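Local coordinates for ESX secretion system protein EccC (Thermomonospora curvata, PDB 4NH0), which serves as the multi-domain ATPase motor of a type VII (ESX) secretion system, binds the substrate EsxB and might act as the translocase, at residues A[901-906]-A[926-931]; A[261-266]-A[580-585]. All blocks are in the same frame, centred on the assembly; numbering follows the deposited sequence.

Contact 1 (A[901-906]-A[926-931]); sequences RMLPNV and IDEDSL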
loop_
_atom_site.group_PDB
_atom_site.type_symbol
_atom_site.label_atom_id
_atom_site.label_comp_id
_atom_site.label_asym_id
_atom_site.label_seq_id
_atom_site.Cartn_x
_atom_site.Cartn_y
_atom_site.Cartn_z
ATOM N N ARG A 901 -8.914 -18.635 15.973
ATOM C CA ARG A 901 -9.534 -19.895 16.355
ATOM C C ARG A 901 -10.692 -20.204 15.419
ATOM O O ARG A 901 -11.434 -19.308 15.022
ATOM C CB ARG A 901 -10.007 -19.842 17.807
ATOM C CG ARG A 901 -10.827 -18.613 18.134
ATOM C CD ARG A 901 -10.782 -18.285 19.613
ATOM N NE ARG A 901 -11.487 -17.043 19.904
ATOM C CZ ARG A 901 -12.702 -16.984 20.438
ATOM N NH1 ARG A 901 -13.344 -18.100 20.748
ATOM N NH2 ARG A 901 -13.272 -15.809 20.667
ATOM N N MET A 902 -10.839 -21.474 15.060
ATOM C CA MET A 902 -11.833 -21.869 14.073
ATOM C C MET A 902 -12.692 -23.029 14.555
ATOM O O MET A 902 -12.467 -23.573 15.635
ATOM C CB MET A 902 -11.147 -22.247 12.761
ATOM C CG MET A 902 -10.264 -21.158 12.187
ATOM S SD MET A 902 -9.585 -21.633 10.594
ATOM C CE MET A 902 -11.057 -22.264 9.800
ATOM N N LEU A 903 -13.679 -23.399 13.745
ATOM C CA LEU A 903 -14.522 -24.547 14.041
ATOM C C LEU A 903 -13.693 -25.821 14.062
ATOM O O LEU A 903 -13.007 -26.136 13.089
ATOM C CB LEU A 903 -15.652 -24.669 13.019
ATOM C CG LEU A 903 -16.827 -23.704 13.165
ATOM C CD1 LEU A 903 -17.864 -23.964 12.087
ATOM C CD2 LEU A 903 -17.447 -23.837 14.542
ATOM N N PRO A 904 -13.749 -26.557 15.179
ATOM C CA PRO A 904 -12.988 -27.798 15.347
ATOM C C PRO A 904 -13.414 -28.866 14.351
ATOM O O PRO A 904 -14.586 -28.923 13.984
ATOM C CB PRO A 904 -13.327 -28.229 16.778
ATOM C CG PRO A 904 -13.837 -26.996 17.447
ATOM C CD PRO A 904 -14.532 -26.225 16.380
ATOM N N ASN A 905 -12.471 -29.694 13.915
ATOM C CA ASN A 905 -12.803 -30.847 13.091
ATOM C C ASN A 905 -13.615 -31.839 13.909
ATOM O O ASN A 905 -14.503 -32.515 13.393
ATOM C CB ASN A 905 -11.539 -31.509 12.542
ATOM C CG ASN A 905 -10.868 -30.680 11.467
ATOM O OD1 ASN A 905 -11.535 -30.013 10.675
ATOM N ND2 ASN A 905 -9.541 -30.716 11.433
ATOM N N VAL A 906 -13.299 -31.912 15.197
ATOM C CA VAL A 906 -14.051 -32.733 16.133
ATOM C C VAL A 906 -14.302 -31.963 17.425
ATOM O O VAL A 906 -13.368 -31.512 18.087
ATOM C CB VAL A 906 -13.321 -34.058 16.441
ATOM C CG1 VAL A 906 -11.831 -33.822 16.646
ATOM C CG2 VAL A 906 -13.941 -34.742 17.650
ATOM N N ILE A 926 -21.471 -25.652 18.578
ATOM C CA ILE A 926 -21.157 -24.229 18.557
ATOM C C ILE A 926 -21.174 -23.696 17.129
ATOM O O ILE A 926 -20.867 -24.422 16.185
ATOM C CB ILE A 926 -19.785 -23.942 19.197
ATOM C CG1 ILE A 926 -18.673 -24.663 18.435
ATOM C CG2 ILE A 926 -19.783 -24.361 20.656
ATOM C CD1 ILE A 926 -17.288 -24.365 18.953
ATOM N N ASP A 927 -21.537 -22.427 16.975
ATOM C CA ASP A 927 -21.648 -21.825 15.653
ATOM C C ASP A 927 -20.321 -21.246 15.180
ATOM O O ASP A 927 -19.370 -21.152 15.948
ATOM C CB ASP A 927 -22.726 -20.739 15.646
ATOM C CG ASP A 927 -22.529 -19.704 16.737
ATOM O OD1 ASP A 927 -21.448 -19.680 17.359
ATOM O OD2 ASP A 927 -23.459 -18.906 16.974
ATOM N N GLU A 928 -20.268 -20.862 13.910
ATOM C CA GLU A 928 -19.065 -20.269 13.344
ATOM C C GLU A 928 -18.972 -18.794 13.706
ATOM O O GLU A 928 -17.884 -18.222 13.751
ATOM C CB GLU A 928 -19.047 -20.436 11.824
ATOM C CG GLU A 928 -17.753 -19.985 11.165
ATOM C CD GLU A 928 -17.851 -19.939 9.656
ATOM O OE1 GLU A 928 -18.876 -19.450 9.141
ATOM O OE2 GLU A 928 -16.900 -20.391 8.984
ATOM N N ASP A 929 -20.122 -18.187 13.972
ATOM C CA ASP A 929 -20.206 -16.746 14.177
ATOM C C ASP A 929 -19.387 -16.268 15.372
ATOM O O ASP A 929 -18.554 -15.372 15.240
ATOM C CB ASP A 929 -21.664 -16.324 14.350
ATOM C CG ASP A 929 -21.858 -14.829 14.207
ATOM O OD1 ASP A 929 -22.033 -14.360 13.064
ATOM O OD2 ASP A 929 -21.834 -14.122 15.236
ATOM N N SER A 930 -19.623 -16.865 16.536
ATOM C CA SER A 930 -18.950 -16.437 17.757
ATOM C C SER A 930 -18.436 -17.611 18.581
ATOM O O SER A 930 -17.996 -17.429 19.714
ATOM C CB SER A 930 -19.894 -15.584 18.606
ATOM O OG SER A 930 -21.104 -16.271 18.866
ATOM N N LEU A 931 -18.498 -18.807 18.004
ATOM C CA LEU A 931 -18.064 -20.035 18.670
ATOM C C LEU A 931 -18.784 -20.253 19.996
ATOM O O LEU A 931 -18.224 -20.821 20.930
ATOM C CB LEU A 931 -16.550 -20.024 18.891
ATOM C CG LEU A 931 -15.683 -20.049 17.632
ATOM C CD1 LEU A 931 -14.213 -20.065 17.997
ATOM C CD2 LEU A 931 -16.028 -21.252 16.777
#
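Apolar packing carries most of this contact, with Leu-903 reaching into the bend formed by residues 926-931. Its CG stands beside the backbone N, anti to the carbonyl carbon (chi1 -77°), and from there the two methyls diverge. CD1 meets the stem of Glu-928, 3.7 Å from CB, the two side chains crossing at about a right angle. CD2 lies 3.7 Å from Leu-931 CD2 and also 3.6 Å from the carbonyl oxygen O of Asp-927. An alanine in place of Leu-903 would probably open a gap among Glu-928, Leu-931 and the Asp-927 carbonyl, leaving the Leu-931 CD2 methyl without this neighbour. Pro-904 extends the apolar patch, its CD 4.2 Å from Ile-926 CD1.

At the other end Arg-901 passes obliquely across Leu-931. Its CG is 3.7 Å from Leu-931 CD1, and its NH1 approaches the same methyl at 3.5 Å. The charged group is engaged elsewhere, NE forming a salt bridge with Glu-728.

Polar interactions act within or beyond the pair of segments. The bend is closed by a weak bond from Leu-931 N to Asp-927 O, 3.2 Å, while Asp-927 OD1 accepts from Ser-932 N. Glu-928 OE2 is salt-bridged to Arg-723, and Arg-724 bonds to the carbonyl oxygens of both Arg-901 and Glu-928, so helix 719-742 ties the two segments together from the second FtsK domain.

Residues 928-932 join the antiparallel strands 922-927 and 933-936 in a beta hairpin; the loop 901-906 packs against the end of the first strand and this turn, and the same loop carries Asn-905, which touches the ATP bound in the third FtsK domain.

Contact 2 (A[261-266]-A[580-585]); sequences YNLDPA and VRQLAG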
loop_
_atom_site.group_PDB
_atom_site.type_symbol
_atom_site.label_atom_id
_atom_site.label_comp_id
_atom_site.label_asym_id
_atom_site.label_seq_id
_atom_site.Cartn_x
_atom_site.Cartn_y
_atom_site.Cartn_z
ATOM N N TYR A 261 50.800 19.722 -16.640
ATOM C CA TYR A 261 50.822 18.524 -15.808
ATOM C C TYR A 261 51.129 18.834 -14.346
ATOM O O TYR A 261 51.182 17.931 -13.512
ATOM C CB TYR A 261 51.840 17.520 -16.352
ATOM C CG TYR A 261 51.444 16.916 -17.681
ATOM C CD1 TYR A 261 50.668 15.766 -17.738
ATOM C CD2 TYR A 261 51.845 17.495 -18.876
ATOM C CE1 TYR A 261 50.302 15.210 -18.948
ATOM C CE2 TYR A 261 51.485 16.946 -20.092
ATOM C CZ TYR A 261 50.713 15.804 -20.122
ATOM O OH TYR A 261 50.351 15.253 -21.330
ATOM N N ASN A 262 51.330 20.111 -14.039
ATOM C CA ASN A 262 51.568 20.531 -12.664
ATOM C C ASN A 262 50.737 21.758 -12.312
ATOM O O ASN A 262 51.271 22.850 -12.117
ATOM C CB ASN A 262 53.054 20.817 -12.439
ATOM C CG ASN A 262 53.388 21.046 -10.977
ATOM O OD1 ASN A 262 52.638 20.645 -10.086
ATOM N ND2 ASN A 262 54.518 21.695 -10.723
ATOM N N LEU A 263 49.424 21.573 -12.238
ATOM C CA LEU A 263 48.521 22.666 -11.905
ATOM C C LEU A 263 48.391 22.830 -10.398
ATOM O O LEU A 263 48.261 21.851 -9.665
ATOM C CB LEU A 263 47.140 22.434 -12.523
ATOM C CG LEU A 263 47.080 22.308 -14.046
ATOM C CD1 LEU A 263 45.639 22.236 -14.521
ATOM C CD2 LEU A 263 47.811 23.462 -14.713
ATOM N N ASP A 264 48.432 24.076 -9.943
ATOM C CA ASP A 264 48.229 24.382 -8.536
ATOM C C ASP A 264 46.927 25.154 -8.374
ATOM O O ASP A 264 46.860 26.338 -8.700
ATOM C CB ASP A 264 49.409 25.182 -7.978
ATOM C CG ASP A 264 49.385 25.292 -6.463
ATOM O OD1 ASP A 264 48.357 24.946 -5.847
ATOM O OD2 ASP A 264 50.401 25.732 -5.888
ATOM N N PRO A 265 45.882 24.478 -7.874
ATOM C CA PRO A 265 44.558 25.070 -7.660
ATOM C C PRO A 265 44.609 26.329 -6.800
ATOM O O PRO A 265 43.743 27.194 -6.918
ATOM C CB PRO A 265 43.789 23.956 -6.945
ATOM C CG PRO A 265 44.456 22.704 -7.390
ATOM C CD PRO A 265 45.909 23.049 -7.518
ATOM N N ALA A 266 45.622 26.424 -5.947
ATOM C CA ALA A 266 45.795 27.586 -5.087
ATOM C C ALA A 266 46.176 28.824 -5.893
ATOM O O ALA A 266 45.760 29.934 -5.566
ATOM C CB ALA A 266 46.844 27.303 -4.025
ATOM N N VAL A 580 41.091 18.183 -15.582
ATOM C CA VAL A 580 40.057 17.755 -14.642
ATOM C C VAL A 580 40.604 16.799 -13.584
ATOM O O VAL A 580 40.224 16.871 -12.415
ATOM C CB VAL A 580 38.883 17.077 -15.380
ATOM C CG1 VAL A 580 37.822 16.612 -14.396
ATOM C CG2 VAL A 580 38.280 18.027 -16.399
ATOM N N ARG A 581 41.510 15.921 -14.000
ATOM C CA ARG A 581 42.124 14.945 -13.105
ATOM C C ARG A 581 42.803 15.605 -11.907
ATOM O O ARG A 581 42.798 15.063 -10.802
ATOM C CB ARG A 581 43.138 14.097 -13.874
ATOM C CG ARG A 581 43.866 13.057 -13.041
ATOM C CD ARG A 581 44.870 12.302 -13.894
ATOM N NE ARG A 581 45.866 13.198 -14.477
ATOM C CZ ARG A 581 46.694 12.859 -15.458
ATOM N NH1 ARG A 581 46.646 11.640 -15.978
ATOM N NH2 ARG A 581 47.567 13.740 -15.926
ATOM N N GLN A 582 43.375 16.784 -12.130
ATOM C CA GLN A 582 44.111 17.484 -11.085
ATOM C C GLN A 582 43.210 18.385 -10.247
ATOM O O GLN A 582 43.451 18.582 -9.057
ATOM C CB GLN A 582 45.244 18.309 -11.699
ATOM C CG GLN A 582 46.143 17.520 -12.632
ATOM C CD GLN A 582 47.266 18.359 -13.205
ATOM O OE1 GLN A 582 47.795 19.248 -12.538
ATOM N NE2 GLN A 582 47.634 18.085 -14.451
ATOM N N LEU A 583 42.172 18.932 -10.871
ATOM C CA LEU A 583 41.278 19.860 -10.186
ATOM C C LEU A 583 40.205 19.139 -9.377
ATOM O O LEU A 583 39.661 19.694 -8.424
ATOM C CB LEU A 583 40.619 20.810 -11.189
ATOM C CG LEU A 583 41.411 22.060 -11.587
ATOM C CD1 LEU A 583 41.952 22.759 -10.354
ATOM C CD2 LEU A 583 42.536 21.731 -12.549
ATOM N N ALA A 584 39.905 17.902 -9.760
ATOM C CA ALA A 584 38.888 17.116 -9.069
ATOM C C ALA A 584 39.302 16.817 -7.632
ATOM O O ALA A 584 40.425 16.385 -7.378
ATOM C CB ALA A 584 38.618 15.823 -9.820
ATOM N N GLY A 585 38.389 17.054 -6.697
ATOM C CA GLY A 585 38.641 16.760 -5.298
ATOM C C GLY A 585 39.059 17.969 -4.484
ATOM O O GLY A 585 39.205 17.882 -3.266
#
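The end of helix 575-583 packs on the loop that leads into the short helix 265-268, with Gln-582 and Leu-583 meeting Leu-263 and Pro-265. Gln-582 provides the polar link. Its CG stands beside the backbone N (chi1 -52°) and the chain is extended beyond it, which carries the carboxamide across to the loop backbone. OE1 accepts from Leu-263 N at 2.9 Å; the N-H...O angle is 160°, and the donor lies in the carbonyl plane. On the other branch NE2 donates to Pro-260 O, with a further weak bond to Val-578 O. Bonds at both branches would fix the rotation of the amide and support the assignment of its oxygen and nitrogen. NE2 also rests 3.5 Å from Tyr-261 CA.

This is helix-to-loop packing between distant parts of the chain: helix 575-583 follows the unmodelled residues 531-571 and returns to the region before the first FtsK sheet. Asp-264, the N-cap of the short helix, accepts from Ala-266 N through OD1 at 3.1 Å, the donor standing above the carboxylate plane.

Leu-583 divides its methyls between two partners. CD2 is 3.7 Å from Leu-263 CD1, where the side chains cross at about a right angle, and CD1 is 3.9 Å from Pro-265 CG. Trp-269 touches Leu-583 too, and Ile-257 and Val-579 border Leu-263.

Toward the exposed end, Arg-581 NH2 comes 4.1 Å from Tyr-261 CD1. That carbon sits at the guanidinium edge, and the two planes are inclined by 43°.

Contact 2 closes before contact 1 opens, so the two follow one another in series along the chain. Their centres are 79 Å apart, on opposite sides of the centre of the chain, and their nearest atoms remain about 63 Å apart. They share no helix, strand or sheet. Contact 2 joins the end of helix 575-583 to the loop leading into the short helix 265-268, at the first FtsK domain's end of the molecule and away from the annotated sites; contact 1 lies at the third FtsK domain, where helix 719-742 of the second reaches it. The second domain's own ten-stranded sheet lies between them in sequence. The interdomain bonding at contact 1 is consistent with the rigid arrangement of the FtsK domains.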